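Local coordinates for protein putative NADH-depentdent flavin oxidoreductase (Cupriavidus metallidurans, PDB 5OCS) that probably works as an FMN-dependent ene-reductase of the Old Yellow Enzyme family, taking reducing equivalents from NADPH, at residues D[167-180]-D[218-232]. Sequence-based numbering, arbitrary orientation.
Sequences AARLGIEGIEVHGA and VREAFPAERPVWMRV
E176 stretches across the ring of W229 to reach R231, and its side chain is worth following outward. CB lies 3.2 Å above the plane of the W229 ring, over the rim, while CA of E176 makes a CH-pi contact with the five-membered ring. With CG anti to the backbone N (chi1 174°) and the chain extended beyond it, CG and then CD lie against W229 NE1 and R231 CB, bringing the carboxylate between the two side chains. OE1 takes the indole N-H of W229 on its anti lone pair, NE1 to OE1 2.7 Å; OE2 receives R231 NH1 at 2.9 Å on its syn lone pair, as a salt bridge. The carboxylate stands perpendicular to the guanidinium, yet OE2 lies near the guanidinium plane. H263 also bonds OE1 and Q100, an FMN-binding residue, also bonds OE2, so both buried oxygens are gripped twice and the carboxylate's rotation is fixed. E176 thus probably acts as a second-shell residue that orients R231, which also binds FMN; in this chain, where no FMN is bound, R231 NH2 hydrogen-bonds a citrate, probably from the crystallisation liquor.

Beneath these side chains run parallel strands, joined by bonds such as V177 N to W229 O at 2.8 Å. On the sheet face of I175 and V177, I175 CD1 sits over one face of the F222 ring, 3.6 Å from its centroid, and I175 and V218 meet tip to tip. At the far end, R226 NH1 bridges two carbonyls, I172 O at 2.9 Å and A168 O at 3.1 Å, tying its loop to the end of helix 150-169, where G171 closes a Schellman motif.

This is one beta-alpha-beta step of the eight-stranded TIM barrel: helix 204-221 packs outside strands 175-179 and 228-233, beside helix 150-169, with strands 96-102 and 262-265 next along the wall.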
# COMPACT_ATOMS: atom_id res chain seq x y z
N ALA D 167 14.13 20.24 -3.09
CA ALA D 167 12.96 19.80 -2.32
C ALA D 167 11.87 20.88 -2.36
O ALA D 167 10.69 20.55 -2.55
CB ALA D 167 13.35 19.44 -0.90
N ALA D 168 12.24 22.13 -2.21
CA ALA D 168 11.26 23.23 -2.27
C ALA D 168 10.57 23.26 -3.64
O ALA D 168 9.35 23.41 -3.73
CB ALA D 168 11.94 24.57 -1.96
N ARG D 169 11.36 23.11 -4.70
CA ARG D 169 10.83 23.13 -6.09
C ARG D 169 9.89 21.95 -6.38
O ARG D 169 8.94 22.07 -7.14
CB ARG D 169 11.99 23.07 -7.06
CG ARG D 169 11.60 23.28 -8.51
CD ARG D 169 12.77 23.81 -9.32
NE ARG D 169 13.92 22.92 -9.26
CZ ARG D 169 15.18 23.26 -9.53
NH1 ARG D 169 15.49 24.48 -9.92
NH2 ARG D 169 16.13 22.36 -9.45
N LEU D 170 10.12 20.84 -5.70
CA LEU D 170 9.22 19.68 -5.76
C LEU D 170 7.94 19.87 -4.98
O LEU D 170 7.05 19.01 -5.04
CB LEU D 170 9.98 18.43 -5.25
CG LEU D 170 11.07 17.86 -6.16
CD1 LEU D 170 11.78 16.64 -5.56
CD2 LEU D 170 10.49 17.45 -7.49
N GLY D 171 7.83 20.95 -4.21
CA GLY D 171 6.66 21.16 -3.40
C GLY D 171 6.71 20.35 -2.11
O GLY D 171 5.70 20.25 -1.42
N ILE D 172 7.89 19.85 -1.71
CA ILE D 172 8.00 19.20 -0.38
C ILE D 172 7.77 20.29 0.68
O ILE D 172 8.22 21.43 0.53
CB ILE D 172 9.34 18.48 -0.27
CG1 ILE D 172 9.39 17.37 -1.29
CG2 ILE D 172 9.55 17.95 1.12
CD1 ILE D 172 10.68 16.61 -1.41
N GLU D 173 7.09 19.92 1.76
CA GLU D 173 6.51 20.89 2.69
C GLU D 173 7.35 21.14 3.93
O GLU D 173 7.01 22.01 4.75
CB GLU D 173 5.14 20.42 3.08
CG GLU D 173 4.16 20.52 1.91
CD GLU D 173 2.92 19.68 2.10
OE1 GLU D 173 2.99 18.46 1.91
OE2 GLU D 173 1.88 20.26 2.54
N GLY D 174 8.45 20.42 4.08
CA GLY D 174 9.30 20.56 5.23
C GLY D 174 10.56 19.73 5.10
O GLY D 174 10.63 18.79 4.30
N ILE D 175 11.57 20.09 5.89
CA ILE D 175 12.84 19.36 5.85
C ILE D 175 13.28 18.97 7.27
O ILE D 175 13.30 19.78 8.20
CB ILE D 175 13.98 20.18 5.23
CG1 ILE D 175 13.76 20.37 3.71
CG2 ILE D 175 15.35 19.48 5.41
CD1 ILE D 175 14.73 21.31 3.05
N GLU D 176 13.61 17.70 7.42
CA GLU D 176 14.28 17.20 8.62
C GLU D 176 15.75 17.03 8.31
O GLU D 176 16.13 16.25 7.42
CB GLU D 176 13.66 15.87 9.05
CG GLU D 176 14.41 15.21 10.21
CD GLU D 176 13.65 14.07 10.84
OE1 GLU D 176 12.53 14.30 11.36
OE2 GLU D 176 14.20 12.94 10.82
N VAL D 177 16.59 17.77 9.02
CA VAL D 177 18.03 17.66 8.77
C VAL D 177 18.48 16.55 9.71
O VAL D 177 18.20 16.55 10.92
CB VAL D 177 18.78 18.98 9.12
CG1 VAL D 177 20.27 18.79 9.03
CG2 VAL D 177 18.32 20.10 8.20
N HIS D 178 19.17 15.58 9.15
CA HIS D 178 19.53 14.38 9.87
C HIS D 178 20.80 14.60 10.69
O HIS D 178 21.88 14.59 10.15
CB HIS D 178 19.71 13.21 8.91
CG HIS D 178 19.61 11.86 9.55
ND1 HIS D 178 19.68 11.65 10.91
CD2 HIS D 178 19.45 10.63 9.00
CE1 HIS D 178 19.56 10.36 11.17
NE2 HIS D 178 19.41 9.72 10.03
N GLY D 179 20.62 14.77 11.99
CA GLY D 179 21.74 14.91 12.96
C GLY D 179 21.93 13.72 13.88
O GLY D 179 22.58 13.84 14.91
N ALA D 180 21.42 12.54 13.52
CA ALA D 180 21.41 11.39 14.41
C ALA D 180 21.97 10.13 13.72
O ALA D 180 22.61 10.22 12.69
CB ALA D 180 19.99 11.17 14.91
N VAL D 218 20.30 25.45 5.48
CA VAL D 218 19.04 24.88 5.02
C VAL D 218 17.86 25.79 5.32
O VAL D 218 16.98 26.01 4.46
CB VAL D 218 18.81 23.48 5.63
CG1 VAL D 218 17.37 23.02 5.42
CG2 VAL D 218 19.81 22.48 5.02
N ARG D 219 17.82 26.34 6.51
CA ARG D 219 16.72 27.20 6.92
C ARG D 219 16.70 28.48 6.06
O ARG D 219 15.64 29.00 5.74
CB ARG D 219 16.86 27.54 8.40
CG ARG D 219 15.87 28.50 9.03
CD ARG D 219 14.42 28.03 8.98
NE ARG D 219 13.88 28.10 7.63
CZ ARG D 219 12.66 27.71 7.28
NH1 ARG D 219 11.81 27.23 8.17
NH2 ARG D 219 12.32 27.78 5.99
N GLU D 220 17.88 28.99 5.74
CA GLU D 220 17.98 30.17 4.88
C GLU D 220 17.50 29.87 3.46
O GLU D 220 16.80 30.70 2.85
CB GLU D 220 19.41 30.69 4.84
CG GLU D 220 19.53 32.09 4.25
CD GLU D 220 19.46 32.15 2.75
OE1 GLU D 220 19.88 31.17 2.09
OE2 GLU D 220 18.99 33.20 2.23
N ALA D 221 17.85 28.70 2.94
CA ALA D 221 17.55 28.36 1.56
C ALA D 221 16.08 27.95 1.34
O ALA D 221 15.56 28.15 0.24
CB ALA D 221 18.48 27.30 1.06
N PHE D 222 15.47 27.30 2.32
CA PHE D 222 14.12 26.72 2.17
C PHE D 222 13.08 27.81 2.44
O PHE D 222 13.29 28.66 3.33
CB PHE D 222 13.93 25.57 3.16
CG PHE D 222 12.88 24.54 2.78
CD1 PHE D 222 13.01 23.78 1.62
CD2 PHE D 222 11.81 24.25 3.64
CE1 PHE D 222 12.08 22.81 1.28
CE2 PHE D 222 10.88 23.30 3.33
CZ PHE D 222 11.01 22.58 2.14
N PRO D 223 11.97 27.82 1.68
CA PRO D 223 11.00 28.90 1.85
C PRO D 223 10.61 29.13 3.30
O PRO D 223 10.23 28.22 4.00
CB PRO D 223 9.80 28.42 1.00
CG PRO D 223 10.44 27.65 -0.10
CD PRO D 223 11.59 26.92 0.57
N ALA D 224 10.73 30.38 3.75
CA ALA D 224 10.62 30.70 5.19
C ALA D 224 9.35 30.18 5.88
O ALA D 224 9.38 29.84 7.05
CB ALA D 224 10.78 32.23 5.40
N GLU D 225 8.25 30.12 5.14
CA GLU D 225 6.97 29.67 5.65
C GLU D 225 6.89 28.16 5.92
O GLU D 225 6.03 27.71 6.65
CB GLU D 225 5.83 30.12 4.70
CG GLU D 225 5.85 29.49 3.29
CD GLU D 225 6.66 30.27 2.27
OE1 GLU D 225 7.57 31.01 2.67
OE2 GLU D 225 6.40 30.12 1.05
N ARG D 226 7.78 27.38 5.31
CA ARG D 226 7.74 25.94 5.48
C ARG D 226 8.72 25.56 6.58
O ARG D 226 9.77 26.16 6.67
CB ARG D 226 8.13 25.24 4.18
CG ARG D 226 7.36 25.74 2.96
CD ARG D 226 7.72 24.94 1.72
NE ARG D 226 7.28 25.60 0.47
CZ ARG D 226 7.45 25.13 -0.75
NH1 ARG D 226 8.05 23.97 -0.96
NH2 ARG D 226 7.05 25.84 -1.80
N PRO D 227 8.38 24.56 7.38
CA PRO D 227 9.19 24.20 8.56
C PRO D 227 10.47 23.45 8.20
O PRO D 227 10.50 22.67 7.27
CB PRO D 227 8.25 23.27 9.37
CG PRO D 227 7.37 22.64 8.31
CD PRO D 227 7.12 23.80 7.35
N VAL D 228 11.51 23.71 8.98
CA VAL D 228 12.75 22.99 8.90
C VAL D 228 13.10 22.66 10.34
O VAL D 228 12.96 23.51 11.26
CB VAL D 228 13.86 23.84 8.27
CG1 VAL D 228 15.23 23.12 8.32
CG2 VAL D 228 13.51 24.23 6.88
N TRP D 229 13.57 21.44 10.55
CA TRP D 229 13.93 20.98 11.89
C TRP D 229 15.09 19.99 11.83
O TRP D 229 15.63 19.75 10.75
CB TRP D 229 12.69 20.40 12.61
CG TRP D 229 12.17 19.11 12.08
CD1 TRP D 229 12.50 17.84 12.48
CD2 TRP D 229 11.20 18.94 11.04
NE1 TRP D 229 11.80 16.92 11.76
CE2 TRP D 229 10.99 17.57 10.87
CE3 TRP D 229 10.51 19.83 10.23
CZ2 TRP D 229 10.10 17.07 9.92
CZ3 TRP D 229 9.61 19.32 9.31
CH2 TRP D 229 9.44 17.97 9.14
N MET D 230 15.51 19.49 12.98
CA MET D 230 16.59 18.52 13.03
C MET D 230 16.19 17.29 13.80
O MET D 230 15.46 17.35 14.80
CB MET D 230 17.86 19.12 13.68
CG MET D 230 19.11 18.27 13.53
SD MET D 230 20.60 19.08 14.20
CE MET D 230 20.83 20.32 12.97
N ARG D 231 16.77 16.17 13.36
CA ARG D 231 16.68 14.89 14.04
C ARG D 231 17.90 14.75 14.91
O ARG D 231 19.00 14.91 14.40
CB ARG D 231 16.67 13.77 12.99
CG ARG D 231 16.61 12.35 13.54
CD ARG D 231 15.30 12.05 14.25
NE ARG D 231 15.07 10.60 14.31
CZ ARG D 231 14.54 9.85 13.34
NH1 ARG D 231 14.05 10.39 12.24
NH2 ARG D 231 14.46 8.54 13.53
N VAL D 232 17.70 14.46 16.21
CA VAL D 232 18.81 14.40 17.17
C VAL D 232 18.73 13.13 17.96
O VAL D 232 17.65 12.71 18.37
CB VAL D 232 18.77 15.59 18.15
CG1 VAL D 232 19.95 15.54 19.13
CG2 VAL D 232 18.78 16.94 17.40